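PDB 5EJJ: Ufm1-specific protease from Caenorhabditis elegans, which is a thiol protease that cleaves at the C-terminal glycine of the ubiquitin-like modifier UFM1 and releases it from its target proteins. Local coordinates for residues Pro296-Leu301 with Phe326-Ser331; Leu304-Lys309 with Arg316-Arg321; Ile320-Leu325 with Pro333-Ser338. One frame throughout, in Å; residues are numbered along the deposited sequence.

Contacts 2 and 3 both use helix 312-325; contact 1 lies on the chain that leaves it. Contacts 2 and 3 are buried: in contact 2 the helix leans through Tyr318 on the strand 302-306 region, and in contact 3 Leu322 and His323 meet the loop that follows the helix. Contact 1 is only partly buried, with Pro296 exposed. Along the chain, contact 2 is nested within the loop that contact 1 closes, while contact 3 crosses contact 1. None has a hydrogen bond between its segments. Their chemistry differs all the same: indole and prolines in contact 1, proline on a tyrosine face in contact 2, leucines and an imidazole in contact 3.

Contact 1: Pro296-Leu301 with Phe326-Ser331; sequences PGWVSL and FNLPSS
The indole of Trp298 presents the edge of its six-membered ring to Phe326: CZ2 lies 3.8 Å from Phe326 O, which sits near the ring plane. The carbonyl oxygens of Ser300 and Leu301, from the tryptophan's own loop, are also in that plane at the edge. Against the rings themselves the approaches are oblique, Leu328 CD2 coming within 4.2 Å of Trp298 NE1, and Trp298 CH2 meeting Phe326 CD2 at 4.1 Å. The loop carrying Trp298 joins the antiparallel strands 289-293 and 302-306 of a beta hairpin, and it packs here on the chain leaving helix 312-325. That exit is consistent with a Schellman motif: Asn327 takes left-handed backbone angles, and Leu328 N makes a probable hydrogen bond back to His323 O.

In Trp298, CG set opposite the carbonyl carbon (chi1 -77°) carries the indole toward Phe326, and the two side chains cross at about a right angle. The meeting is mostly apolar, apart from the Phe326 carbonyl at the indole edge; no hydrogen bond crosses. Strand 45-53 and helix 59-68 also border the contact: the His48 ring meets the indole with the two planes at about 45°, while Phe64 and Leu65 pack on Phe326. Farther along, toward the surface, two prolines touch through their rings, Pro296 CG lying 4.2 Å from Pro329 CD.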
loop_
_atom_site.group_PDB
_atom_site.type_symbol
_atom_site.label_atom_id
_atom_site.label_comp_id
_atom_site.label_asym_id
_atom_site.label_seq_id
_atom_site.Cartn_x
_atom_site.Cartn_y
_atom_site.Cartn_z
ATOM N N PRO A 296 -0.457 -3.187 -4.426
ATOM C CA PRO A 296 0.467 -2.973 -5.545
ATOM C C PRO A 296 -0.304 -2.611 -6.805
ATOM O O PRO A 296 -1.245 -3.318 -7.179
ATOM C CB PRO A 296 1.148 -4.343 -5.699
ATOM C CG PRO A 296 0.203 -5.308 -5.075
ATOM C CD PRO A 296 -0.347 -4.556 -3.894
ATOM N N GLY A 297 0.063 -1.492 -7.415
ATOM C CA GLY A 297 -0.514 -1.103 -8.682
ATOM C C GLY A 297 -1.592 -0.068 -8.535
ATOM O O GLY A 297 -1.797 0.757 -9.434
ATOM N N TRP A 298 -2.289 -0.128 -7.402
ATOM C CA TRP A 298 -3.437 0.743 -7.121
ATOM C C TRP A 298 -3.111 2.240 -6.979
ATOM O O TRP A 298 -2.042 2.614 -6.511
ATOM C CB TRP A 298 -4.106 0.273 -5.844
ATOM C CG TRP A 298 -4.942 -0.926 -5.994
ATOM C CD1 TRP A 298 -4.704 -2.003 -6.776
ATOM C CD2 TRP A 298 -6.186 -1.164 -5.339
ATOM N NE1 TRP A 298 -5.731 -2.919 -6.645
ATOM C CE2 TRP A 298 -6.651 -2.418 -5.768
ATOM C CE3 TRP A 298 -6.952 -0.433 -4.429
ATOM C CZ2 TRP A 298 -7.843 -2.951 -5.324
ATOM C CZ3 TRP A 298 -8.120 -0.963 -3.991
ATOM C CH2 TRP A 298 -8.563 -2.209 -4.434
ATOM N N VAL A 299 -4.041 3.095 -7.365
ATOM C CA VAL A 299 -3.796 4.527 -7.280
ATOM C C VAL A 299 -4.844 5.210 -6.423
ATOM O O VAL A 299 -4.903 6.435 -6.350
ATOM C CB VAL A 299 -3.797 5.181 -8.654
ATOM C CG1 VAL A 299 -2.689 4.639 -9.461
ATOM C CG2 VAL A 299 -5.116 4.912 -9.350
ATOM N N SER A 300 -5.690 4.416 -5.783
ATOM C CA SER A 300 -6.572 4.916 -4.756
ATOM C C SER A 300 -6.508 3.830 -3.681
ATOM O O SER A 300 -6.214 2.674 -3.998
ATOM C CB SER A 300 -7.979 5.137 -5.331
ATOM O OG SER A 300 -8.993 5.184 -4.325
ATOM N N LEU A 301 -6.763 4.206 -2.424
ATOM C CA LEU A 301 -6.596 3.317 -1.277
ATOM C C LEU A 301 -7.690 2.265 -1.175
ATOM O O LEU A 301 -8.710 2.361 -1.849
ATOM C CB LEU A 301 -6.558 4.146 0.003
ATOM C CG LEU A 301 -5.437 5.187 0.070
ATOM C CD1 LEU A 301 -5.673 6.177 1.196
ATOM C CD2 LEU A 301 -4.089 4.493 0.253
ATOM N N PHE A 326 -10.586 -8.544 -4.610
ATOM C CA PHE A 326 -9.948 -7.315 -5.058
ATOM C C PHE A 326 -8.882 -7.524 -6.132
ATOM O O PHE A 326 -8.074 -6.629 -6.394
ATOM C CB PHE A 326 -9.388 -6.558 -3.866
ATOM C CG PHE A 326 -10.450 -6.040 -2.971
ATOM C CD1 PHE A 326 -10.594 -6.525 -1.683
ATOM C CD2 PHE A 326 -11.361 -5.107 -3.446
ATOM C CE1 PHE A 326 -11.604 -6.068 -0.888
ATOM C CE2 PHE A 326 -12.366 -4.646 -2.655
ATOM C CZ PHE A 326 -12.497 -5.122 -1.384
ATOM N N ASN A 327 -8.912 -8.701 -6.759
ATOM C CA ASN A 327 -7.967 -9.104 -7.798
ATOM C C ASN A 327 -6.534 -8.797 -7.409
ATOM O O ASN A 327 -5.772 -8.271 -8.223
ATOM C CB ASN A 327 -8.281 -8.453 -9.139
ATOM C CG ASN A 327 -9.638 -8.845 -9.684
ATOM O OD1 ASN A 327 -10.098 -8.293 -10.682
ATOM N ND2 ASN A 327 -10.295 -9.786 -9.029
ATOM N N LEU A 328 -6.177 -9.085 -6.162
ATOM C CA LEU A 328 -4.798 -8.952 -5.741
ATOM C C LEU A 328 -4.009 -10.156 -6.251
ATOM O O LEU A 328 -4.602 -11.167 -6.641
ATOM C CB LEU A 328 -4.723 -8.853 -4.229
ATOM C CG LEU A 328 -5.580 -7.724 -3.674
ATOM C CD1 LEU A 328 -5.434 -7.618 -2.148
ATOM C CD2 LEU A 328 -5.213 -6.433 -4.354
ATOM N N PRO A 329 -2.669 -10.052 -6.279
ATOM C CA PRO A 329 -1.866 -11.164 -6.803
ATOM C C PRO A 329 -1.543 -12.174 -5.707
ATOM O O PRO A 329 -1.379 -11.774 -4.551
ATOM C CB PRO A 329 -0.594 -10.466 -7.278
ATOM C CG PRO A 329 -0.441 -9.289 -6.343
ATOM C CD PRO A 329 -1.838 -8.886 -5.916
ATOM N N SER A 330 -1.445 -13.454 -6.067
ATOM C CA SER A 330 -1.309 -14.544 -5.087
ATOM C C SER A 330 0.128 -14.926 -4.715
ATOM O O SER A 330 0.359 -15.680 -3.785
ATOM C CB SER A 330 -2.031 -15.774 -5.599
ATOM O OG SER A 330 -1.547 -16.113 -6.883
ATOM N N SER A 331 1.089 -14.375 -5.431
ATOM C CA SER A 331 2.487 -14.680 -5.193
ATOM C C SER A 331 3.056 -14.146 -3.872
ATOM O O SER A 331 4.184 -14.494 -3.512
ATOM C CB SER A 331 3.318 -14.110 -6.342
ATOM O OG SER A 331 3.410 -12.697 -6.236
#

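Contact 2: Leu304-Lys309 with Arg316-Arg321; sequences LQLPTK and RNYRIR
Tyr318 swings its ring toward Pro307 by setting CG opposite its own backbone N (chi1 -175°), and chi2 of 72° turns one ring face to the proline. Pro307 CG sits 3.8 Å from the centroid of the Tyr318 ring, just 12° off the ring normal, a CH-pi contact over the middle of the face. Pro307 CD is on the same side, 3.4 Å from Tyr318 CE2, so the CG-CD edge of the pyrrolidine rests on the face. Leu306 comes from another direction: its CD2 is near the ring plane, at the edge, 4.1 Å from Tyr318 CE2.

The contact joins the region of strand 302-306, the second strand of a beta hairpin, to the helix 312-325 that follows it. Pro307, next after Leu306, is the centre of an inverse gamma turn. Helix 253-280 adds Val274, which touches both Pro307 and Tyr318, and Trp310 meets the tyrosine ring edge-to-face. With Tyr318 cut back to an alanine, Pro307 would probably lose the ring face it rests on, and a gap is likely to open beside Leu306. The phenol oxygen makes no hydrogen bond across the contact, since Tyr318 OH stands 3.8 Å from Gln305 O. The side-chain amide of Gln305 turns from the helix, with OE1 gripped by Ser290 OG and Arg267 NH1.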
loop_
_atom_site.group_PDB
_atom_site.type_symbol
_atom_site.label_atom_id
_atom_site.label_comp_id
_atom_site.label_asym_id
_atom_site.label_seq_id
_atom_site.Cartn_x
_atom_site.Cartn_y
_atom_site.Cartn_z
ATOM N N LEU A 304 -10.588 -1.404 4.875
ATOM C CA LEU A 304 -11.158 -2.646 5.343
ATOM C C LEU A 304 -11.229 -2.700 6.853
ATOM O O LEU A 304 -10.315 -2.253 7.555
ATOM C CB LEU A 304 -10.334 -3.826 4.836
ATOM C CG LEU A 304 -10.212 -4.033 3.328
ATOM C CD1 LEU A 304 -9.214 -5.123 3.052
ATOM C CD2 LEU A 304 -11.564 -4.361 2.723
ATOM N N GLN A 305 -12.341 -3.243 7.335
ATOM C CA GLN A 305 -12.498 -3.649 8.723
ATOM C C GLN A 305 -12.069 -5.104 8.767
ATOM O O GLN A 305 -12.613 -5.936 8.025
ATOM C CB GLN A 305 -13.954 -3.520 9.127
ATOM C CG GLN A 305 -14.483 -2.151 8.884
ATOM C CD GLN A 305 -13.696 -1.147 9.668
ATOM O OE1 GLN A 305 -12.920 -0.382 9.107
ATOM N NE2 GLN A 305 -13.858 -1.165 10.986
ATOM N N LEU A 306 -11.063 -5.405 9.591
ATOM C CA LEU A 306 -10.472 -6.750 9.629
ATOM C C LEU A 306 -10.914 -7.579 10.842
ATOM O O LEU A 306 -10.854 -7.110 11.985
ATOM C CB LEU A 306 -8.957 -6.645 9.612
ATOM C CG LEU A 306 -8.372 -6.054 8.348
ATOM C CD1 LEU A 306 -6.895 -5.914 8.533
ATOM C CD2 LEU A 306 -8.698 -6.957 7.179
ATOM N N PRO A 307 -11.374 -8.811 10.594
ATOM C CA PRO A 307 -11.812 -9.703 11.676
ATOM C C PRO A 307 -10.631 -10.293 12.445
ATOM O O PRO A 307 -10.210 -11.409 12.165
ATOM C CB PRO A 307 -12.597 -10.800 10.941
ATOM C CG PRO A 307 -12.080 -10.776 9.537
ATOM C CD PRO A 307 -11.673 -9.349 9.257
ATOM N N THR A 308 -10.104 -9.556 13.414
ATOM C CA THR A 308 -8.866 -9.958 14.080
ATOM C C THR A 308 -9.032 -10.824 15.343
ATOM O O THR A 308 -8.036 -11.190 15.989
ATOM C CB THR A 308 -8.008 -8.739 14.430
ATOM O OG1 THR A 308 -8.855 -7.659 14.868
ATOM C CG2 THR A 308 -7.177 -8.320 13.229
ATOM N N LYS A 309 -10.274 -11.143 15.700
ATOM C CA LYS A 309 -10.504 -12.067 16.800
ATOM C C LYS A 309 -10.851 -13.458 16.295
ATOM O O LYS A 309 -11.100 -14.349 17.088
ATOM C CB LYS A 309 -11.585 -11.553 17.746
ATOM C CG LYS A 309 -11.121 -10.409 18.654
ATOM C CD LYS A 309 -9.943 -10.804 19.543
ATOM C CE LYS A 309 -9.469 -9.640 20.415
ATOM N NZ LYS A 309 -8.372 -10.045 21.355
ATOM N N ARG A 316 -6.258 -16.017 7.659
ATOM C CA ARG A 316 -5.577 -16.324 6.405
ATOM C C ARG A 316 -6.563 -16.608 5.281
ATOM O O ARG A 316 -6.356 -16.181 4.152
ATOM C CB ARG A 316 -4.647 -17.532 6.566
ATOM C CG ARG A 316 -3.356 -17.450 5.730
ATOM C CD ARG A 316 -2.514 -18.725 5.842
ATOM N NE ARG A 316 -2.860 -19.693 4.807
ATOM C CZ ARG A 316 -2.098 -19.928 3.744
ATOM N NH1 ARG A 316 -0.944 -19.270 3.607
ATOM N NH2 ARG A 316 -2.477 -20.822 2.828
ATOM N N ASN A 317 -7.634 -17.330 5.587
ATOM C CA ASN A 317 -8.610 -17.694 4.561
ATOM C C ASN A 317 -9.363 -16.484 4.031
ATOM O O ASN A 317 -9.821 -16.468 2.873
ATOM C CB ASN A 317 -9.614 -18.707 5.113
ATOM C CG ASN A 317 -9.075 -20.114 5.133
ATOM O OD1 ASN A 317 -7.871 -20.337 4.960
ATOM N ND2 ASN A 317 -9.967 -21.081 5.344
ATOM N N TYR A 318 -9.496 -15.487 4.910
ATOM C CA TYR A 318 -10.175 -14.235 4.621
ATOM C C TYR A 318 -9.264 -13.395 3.744
ATOM O O TYR A 318 -9.692 -12.825 2.725
ATOM C CB TYR A 318 -10.413 -13.504 5.923
ATOM C CG TYR A 318 -11.225 -12.240 5.811
ATOM C CD1 TYR A 318 -12.598 -12.291 5.545
ATOM C CD2 TYR A 318 -10.629 -10.998 6.006
ATOM C CE1 TYR A 318 -13.354 -11.139 5.460
ATOM C CE2 TYR A 318 -11.371 -9.838 5.927
ATOM C CZ TYR A 318 -12.740 -9.912 5.659
ATOM O OH TYR A 318 -13.479 -8.741 5.572
ATOM N N ARG A 319 -8.002 -13.321 4.155
ATOM C CA ARG A 319 -6.993 -12.687 3.344
ATOM C C ARG A 319 -7.001 -13.276 1.932
ATOM O O ARG A 319 -7.004 -12.544 0.944
ATOM C CB ARG A 319 -5.633 -12.797 4.010
ATOM C CG ARG A 319 -5.195 -11.495 4.619
ATOM C CD ARG A 319 -4.450 -11.693 5.913
ATOM N NE ARG A 319 -3.319 -12.587 5.743
ATOM C CZ ARG A 319 -3.015 -13.588 6.565
ATOM N NH1 ARG A 319 -3.767 -13.837 7.638
ATOM N NH2 ARG A 319 -1.948 -14.345 6.305
ATOM N N ILE A 320 -7.052 -14.596 1.822
ATOM C CA ILE A 320 -7.097 -15.217 0.500
ATOM C C ILE A 320 -8.372 -14.822 -0.245
ATOM O O ILE A 320 -8.339 -14.465 -1.420
ATOM C CB ILE A 320 -6.938 -16.757 0.594
ATOM C CG1 ILE A 320 -5.466 -17.106 0.745
ATOM C CG2 ILE A 320 -7.503 -17.454 -0.639
ATOM C CD1 ILE A 320 -5.237 -18.176 1.728
ATOM N N ARG A 321 -9.495 -14.873 0.455
ATOM C CA ARG A 321 -10.766 -14.514 -0.140
ATOM C C ARG A 321 -10.679 -13.093 -0.658
ATOM O O ARG A 321 -11.052 -12.804 -1.800
ATOM C CB ARG A 321 -11.870 -14.640 0.902
ATOM C CG ARG A 321 -13.175 -13.970 0.541
ATOM C CD ARG A 321 -14.137 -14.906 -0.170
ATOM N NE ARG A 321 -15.502 -14.371 -0.136
ATOM C CZ ARG A 321 -16.346 -14.404 -1.169
ATOM N NH1 ARG A 321 -15.968 -14.951 -2.328
ATOM N NH2 ARG A 321 -17.568 -13.884 -1.043
#

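Contact 3: Ile320-Leu325 with Pro333-Ser338; sequences IRLHKL and PVLRLS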
loop_
_atom_site.group_PDB
_atom_site.type_symbol
_atom_site.label_atom_id
_atom_site.label_comp_id
_atom_site.label_asym_id
_atom_site.label_seq_id
_atom_site.Cartn_x
_atom_site.Cartn_y
_atom_site.Cartn_z
ATOM N N ILE A 320 -7.052 -14.596 1.822
ATOM C CA ILE A 320 -7.097 -15.217 0.500
ATOM C C ILE A 320 -8.372 -14.822 -0.245
ATOM O O ILE A 320 -8.339 -14.465 -1.420
ATOM C CB ILE A 320 -6.938 -16.757 0.594
ATOM C CG1 ILE A 320 -5.466 -17.106 0.745
ATOM C CG2 ILE A 320 -7.503 -17.454 -0.639
ATOM C CD1 ILE A 320 -5.237 -18.176 1.728
ATOM N N ARG A 321 -9.495 -14.873 0.455
ATOM C CA ARG A 321 -10.766 -14.514 -0.140
ATOM C C ARG A 321 -10.679 -13.093 -0.658
ATOM O O ARG A 321 -11.052 -12.804 -1.800
ATOM C CB ARG A 321 -11.870 -14.640 0.902
ATOM C CG ARG A 321 -13.175 -13.970 0.541
ATOM C CD ARG A 321 -14.137 -14.906 -0.170
ATOM N NE ARG A 321 -15.502 -14.371 -0.136
ATOM C CZ ARG A 321 -16.346 -14.404 -1.169
ATOM N NH1 ARG A 321 -15.968 -14.951 -2.328
ATOM N NH2 ARG A 321 -17.568 -13.884 -1.043
ATOM N N LEU A 322 -10.149 -12.215 0.185
ATOM C CA LEU A 322 -10.018 -10.816 -0.169
ATOM C C LEU A 322 -9.136 -10.605 -1.397
ATOM O O LEU A 322 -9.475 -9.785 -2.241
ATOM C CB LEU A 322 -9.527 -9.994 1.017
ATOM C CG LEU A 322 -10.547 -9.645 2.102
ATOM C CD1 LEU A 322 -10.113 -8.397 2.775
ATOM C CD2 LEU A 322 -11.920 -9.436 1.543
ATOM N N HIS A 323 -8.028 -11.344 -1.502
ATOM C CA HIS A 323 -7.174 -11.313 -2.697
ATOM C C HIS A 323 -7.973 -11.590 -3.981
ATOM O O HIS A 323 -7.813 -10.912 -5.007
ATOM C CB HIS A 323 -6.031 -12.319 -2.583
ATOM C CG HIS A 323 -4.828 -11.802 -1.854
ATOM N ND1 HIS A 323 -4.851 -11.465 -0.517
ATOM C CD2 HIS A 323 -3.559 -11.580 -2.273
ATOM C CE1 HIS A 323 -3.652 -11.050 -0.142
ATOM N NE2 HIS A 323 -2.850 -11.113 -1.189
ATOM N N LYS A 324 -8.851 -12.581 -3.925
ATOM C CA LYS A 324 -9.679 -12.900 -5.083
ATOM C C LYS A 324 -10.695 -11.798 -5.382
ATOM O O LYS A 324 -10.991 -11.508 -6.546
ATOM C CB LYS A 324 -10.394 -14.249 -4.875
ATOM C CG LYS A 324 -9.493 -15.445 -5.094
ATOM C CD LYS A 324 -10.138 -16.745 -4.659
ATOM C CE LYS A 324 -9.062 -17.778 -4.285
ATOM N NZ LYS A 324 -9.644 -19.033 -3.724
ATOM N N LEU A 325 -11.248 -11.205 -4.328
ATOM C CA LEU A 325 -12.308 -10.231 -4.500
ATOM C C LEU A 325 -11.764 -8.945 -5.089
ATOM O O LEU A 325 -12.390 -8.345 -5.980
ATOM C CB LEU A 325 -12.998 -9.953 -3.180
ATOM C CG LEU A 325 -13.939 -11.048 -2.696
ATOM C CD1 LEU A 325 -14.469 -10.682 -1.314
ATOM C CD2 LEU A 325 -15.076 -11.223 -3.685
ATOM N N PRO A 333 2.140 -11.544 0.127
ATOM C CA PRO A 333 1.142 -10.882 0.970
ATOM C C PRO A 333 0.850 -9.437 0.554
ATOM O O PRO A 333 1.725 -8.706 0.082
ATOM C CB PRO A 333 1.782 -10.917 2.368
ATOM C CG PRO A 333 3.219 -10.963 2.135
ATOM C CD PRO A 333 3.406 -11.754 0.856
ATOM N N VAL A 334 -0.406 -9.043 0.749
ATOM C CA VAL A 334 -0.849 -7.683 0.476
ATOM C C VAL A 334 -1.598 -7.086 1.673
ATOM O O VAL A 334 -1.478 -5.898 1.927
ATOM C CB VAL A 334 -1.737 -7.620 -0.789
ATOM C CG1 VAL A 334 -2.130 -6.203 -1.096
ATOM C CG2 VAL A 334 -1.000 -8.216 -1.969
ATOM N N LEU A 335 -2.332 -7.909 2.429
ATOM C CA LEU A 335 -3.277 -7.391 3.428
ATOM C C LEU A 335 -2.948 -7.778 4.860
ATOM O O LEU A 335 -3.852 -7.947 5.686
ATOM C CB LEU A 335 -4.689 -7.888 3.117
ATOM C CG LEU A 335 -5.232 -7.537 1.734
ATOM C CD1 LEU A 335 -6.541 -8.232 1.518
ATOM C CD2 LEU A 335 -5.391 -6.035 1.599
ATOM N N ARG A 336 -1.671 -7.948 5.173
ATOM C CA ARG A 336 -1.311 -8.259 6.546
ATOM C C ARG A 336 -1.355 -6.988 7.359
ATOM O O ARG A 336 -1.012 -5.916 6.863
ATOM C CB ARG A 336 0.078 -8.863 6.617
ATOM C CG ARG A 336 0.253 -10.039 5.702
ATOM C CD ARG A 336 -0.586 -11.197 6.162
ATOM N NE ARG A 336 -0.203 -11.606 7.509
ATOM C CZ ARG A 336 0.766 -12.478 7.777
ATOM N NH1 ARG A 336 1.454 -13.048 6.777
ATOM N NH2 ARG A 336 1.041 -12.778 9.048
ATOM N N LEU A 337 -1.771 -7.118 8.613
ATOM C CA LEU A 337 -1.842 -6.002 9.548
ATOM C C LEU A 337 -0.574 -5.157 9.494
ATOM O O LEU A 337 -0.604 -3.932 9.596
ATOM C CB LEU A 337 -2.043 -6.561 10.952
ATOM C CG LEU A 337 -2.985 -5.828 11.902
ATOM C CD1 LEU A 337 -3.903 -4.874 11.156
ATOM C CD2 LEU A 337 -3.784 -6.865 12.670
ATOM N N SER A 338 0.539 -5.851 9.306
ATOM C CA SER A 338 1.871 -5.264 9.223
ATOM C C SER A 338 2.050 -4.341 8.010
ATOM O O SER A 338 2.936 -3.477 7.988
ATOM C CB SER A 338 2.877 -6.415 9.171
ATOM O OG SER A 338 3.934 -6.131 8.274
#
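Leu322 and Leu335 supply the purely aliphatic part of this contact. Their side chains cross at about a right angle, and one methyl does the touching: Leu335 CD1 reaches Leu322 CB at 3.5 Å and Leu322 CD1 at 3.8 Å. Tyr293 and Leu302 also pack on Leu335, and Leu304 on Leu322, so this corner belongs to the core between helix 312-325 and the hairpin of strands 289-293 and 302-306.

The second kind of contact sets an imidazole against aliphatic groups. His323 leaves the helix one residue farther on, and its NE2 lies 3.5 Å from Val334 CG2, with Val334 CB behind at 3.7 Å. Val334 holds CG2 opposite its carbonyl carbon and CG1 opposite its backbone N (chi1 -177°), which puts the first of these methyls against the imidazole, the two side chains crossing at a slant. Leu335 instead runs past His323 in the opposite direction, its CD1 4.2 Å from His323 ND1. Neither methyl is squarely at a face or an edge of the ring.

No hydrogen bond crosses between the segments; their polar groups find partners elsewhere. His323 ND1 is hydrogen-bonded to Arg319 O, one turn back on the same helix. Gln339 bonds to Arg336 N through OE1 and to Pro333 O through NE2, tying two points of the loop to one side-chain amide.

Between 320-325 and 333-338 the contact thus rests on van der Waals packing. Because a carbonyl oxygen can only accept, the bond to Arg319 O implies a proton on His323 ND1, and it is likely to fix the rotation of the ring that meets Val334.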